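Local atomic coordinates of assemblin (Human herpesvirus 3, PDB entry 1VZV), a protein that probably cleaves the capsid assembly protein as a serine protease during virion assembly in the nucleus, and is active as a dimer. Residues A2-G7 / V143-P149. Numbering follows the deposited sequence.
Sequences ALYVAG and VNYDCTP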
loop_
_atom_site.group_PDB
_atom_site.type_symbol
_atom_site.label_atom_id
_atom_site.label_comp_id
_atom_site.label_asym_id
_atom_site.label_seq_id
_atom_site.Cartn_x
_atom_site.Cartn_y
_atom_site.Cartn_z
ATOM N N ALA A 2 -14.363 14.734 -14.050
ATOM C CA ALA A 2 -14.799 13.885 -12.945
ATOM C C ALA A 2 -14.722 12.399 -13.249
ATOM O O ALA A 2 -14.410 11.982 -14.355
ATOM C CB ALA A 2 -16.221 14.251 -12.516
ATOM N N LEU A 3 -14.970 11.607 -12.227
ATOM C CA LEU A 3 -14.965 10.184 -12.360
ATOM C C LEU A 3 -16.304 9.769 -11.837
ATOM O O LEU A 3 -16.848 10.394 -10.933
ATOM C CB LEU A 3 -13.894 9.573 -11.478
ATOM C CG LEU A 3 -12.445 9.506 -11.963
ATOM C CD1 LEU A 3 -11.968 10.896 -12.401
ATOM C CD2 LEU A 3 -11.564 8.919 -10.845
ATOM N N TYR A 4 -16.874 8.757 -12.459
ATOM C CA TYR A 4 -18.139 8.237 -12.023
ATOM C C TYR A 4 -17.782 6.860 -11.583
ATOM O O TYR A 4 -16.955 6.203 -12.215
ATOM C CB TYR A 4 -19.120 8.191 -13.175
ATOM C CG TYR A 4 -19.500 9.563 -13.592
ATOM C CD1 TYR A 4 -18.666 10.307 -14.420
ATOM C CD2 TYR A 4 -20.617 10.183 -13.042
ATOM C CE1 TYR A 4 -18.916 11.625 -14.672
ATOM C CE2 TYR A 4 -20.878 11.520 -13.294
ATOM C CZ TYR A 4 -20.017 12.228 -14.106
ATOM O OH TYR A 4 -20.249 13.555 -14.327
ATOM N N VAL A 5 -18.328 6.473 -10.442
ATOM C CA VAL A 5 -18.100 5.161 -9.868
ATOM C C VAL A 5 -19.485 4.539 -9.762
ATOM O O VAL A 5 -20.447 5.247 -9.451
ATOM C CB VAL A 5 -17.532 5.293 -8.455
ATOM C CG1 VAL A 5 -17.053 3.964 -7.955
ATOM C CG2 VAL A 5 -16.430 6.297 -8.429
ATOM N N ALA A 6 -19.603 3.253 -10.074
ATOM C CA ALA A 6 -20.881 2.559 -9.976
ATOM C C ALA A 6 -20.617 1.124 -9.522
ATOM O O ALA A 6 -19.605 0.536 -9.891
ATOM C CB ALA A 6 -21.598 2.579 -11.304
ATOM N N GLY A 7 -21.486 0.581 -8.677
ATOM C CA GLY A 7 -21.310 -0.773 -8.187
ATOM C C GLY A 7 -22.435 -1.064 -7.223
ATOM O O GLY A 7 -23.290 -0.210 -7.008
ATOM N N VAL A 143 -15.845 -2.133 -7.460
ATOM C CA VAL A 143 -16.468 -1.087 -8.249
ATOM C C VAL A 143 -15.783 -0.758 -9.557
ATOM O O VAL A 143 -14.659 -1.171 -9.796
ATOM C CB VAL A 143 -16.668 0.198 -7.439
ATOM C CG1 VAL A 143 -17.731 -0.010 -6.425
ATOM C CG2 VAL A 143 -15.396 0.622 -6.795
ATOM N N ASN A 144 -16.507 -0.062 -10.425
ATOM C CA ASN A 144 -15.993 0.363 -11.702
ATOM C C ASN A 144 -16.039 1.884 -11.697
ATOM O O ASN A 144 -16.937 2.486 -11.109
ATOM C CB ASN A 144 -16.831 -0.216 -12.838
ATOM C CG ASN A 144 -16.174 -0.051 -14.200
ATOM O OD1 ASN A 144 -15.051 -0.491 -14.421
ATOM N ND2 ASN A 144 -16.883 0.576 -15.126
ATOM N N TYR A 145 -14.995 2.481 -12.264
ATOM C CA TYR A 145 -14.811 3.930 -12.387
ATOM C C TYR A 145 -14.613 4.230 -13.873
ATOM O O TYR A 145 -13.994 3.426 -14.580
ATOM C CB TYR A 145 -13.500 4.372 -11.730
ATOM C CG TYR A 145 -13.343 4.219 -10.245
ATOM C CD1 TYR A 145 -13.071 2.983 -9.671
ATOM C CD2 TYR A 145 -13.375 5.335 -9.423
ATOM C CE1 TYR A 145 -12.833 2.861 -8.305
ATOM C CE2 TYR A 145 -13.139 5.235 -8.063
ATOM C CZ TYR A 145 -12.869 3.994 -7.495
ATOM O OH TYR A 145 -12.666 3.909 -6.124
ATOM N N ASP A 146 -15.109 5.377 -14.338
ATOM C CA ASP A 146 -14.925 5.808 -15.738
ATOM C C ASP A 146 -15.219 7.282 -15.838
ATOM O O ASP A 146 -15.505 7.905 -14.820
ATOM C CB ASP A 146 -15.818 5.061 -16.724
ATOM C CG ASP A 146 -15.130 4.812 -18.052
ATOM O OD1 ASP A 146 -14.303 5.620 -18.483
ATOM O OD2 ASP A 146 -15.396 3.778 -18.663
ATOM N N CYS A 147 -15.214 7.845 -17.039
ATOM C CA CYS A 147 -15.476 9.269 -17.138
ATOM C C CYS A 147 -16.800 9.715 -17.702
ATOM O O CYS A 147 -16.874 10.792 -18.266
ATOM C CB CYS A 147 -14.345 9.995 -17.844
ATOM S SG CYS A 147 -13.204 8.871 -18.561
ATOM N N THR A 148 -17.840 8.912 -17.539
ATOM C CA THR A 148 -19.177 9.256 -18.000
ATOM C C THR A 148 -20.077 8.279 -17.268
ATOM O O THR A 148 -19.784 7.083 -17.233
ATOM C CB THR A 148 -19.363 8.959 -19.473
ATOM O OG1 THR A 148 -19.187 7.558 -19.671
ATOM C CG2 THR A 148 -18.382 9.713 -20.334
ATOM N N PRO A 149 -21.210 8.742 -16.728
ATOM C CA PRO A 149 -22.096 7.829 -16.016
ATOM C C PRO A 149 -22.441 6.545 -16.764
ATOM O O PRO A 149 -22.366 5.453 -16.193
ATOM C CB PRO A 149 -23.328 8.681 -15.775
ATOM C CG PRO A 149 -23.289 9.621 -16.874
ATOM C CD PRO A 149 -21.862 10.035 -16.895
#
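Tyr4 and Ala6 pair with Asp146 and Asn144 in an antiparallel beta ladder of the seven-stranded barrel at the core of the assemblin (peptidase family S21) fold, a worked example of how a segment distant in sequence adds a short strand, 144-146, beside the N-terminal one. Strand 3-8 lies between it and strand 61-67, to which Leu3, Val5 and Gly7 are hydrogen-bonded. This is packing of the barrel wall near the active site: the Val143 side chain lies about 9 Å from that of Ser110 of the catalytic triad.

Four backbone hydrogen bonds make the ladder. Tyr4 N to Asp146 O (2.9 Å) and Asp146 N to Tyr4 O form one reciprocal pair, Ala6 N to Asn144 O and Asn144 N to Ala6 O the next. Between them lies the non-hydrogen-bonded pair Val5 and Tyr145. The Ser152 hydroxyl adds a weak bond to Tyr4 O.

Apolar packing divides between the two faces of the sheet. On the Val5 face, the two methyls of Val5 meet the Tyr145 ring differently: CG1, anti to the backbone N (chi1 -169°), stands over the ring centre in a CH-pi contact, whereas CG2 touches Tyr145 CD2. Val5 CG1 also touches Val143 CB. Helix 96-105 covers this side through Leu99, and the Tyr145 hydroxyl bonds to Leu106 O.

On the Tyr4 face, the chain leaving strand 144-146 curls back over the tyrosine ring as it enters helix 149-152. Thr148 is the N-cap, its side chain capping a backbone N just beyond Pro149; its OG1 is also hydrogen-bonded to Ser151 OG. Asp146 OD1 accepts a bond from Cys147 N at the turn. The first helical residue then packs on the aromatic face: Pro149 CD sits 3.8 Å from the centroid of the Tyr4 ring, 2° off its normal.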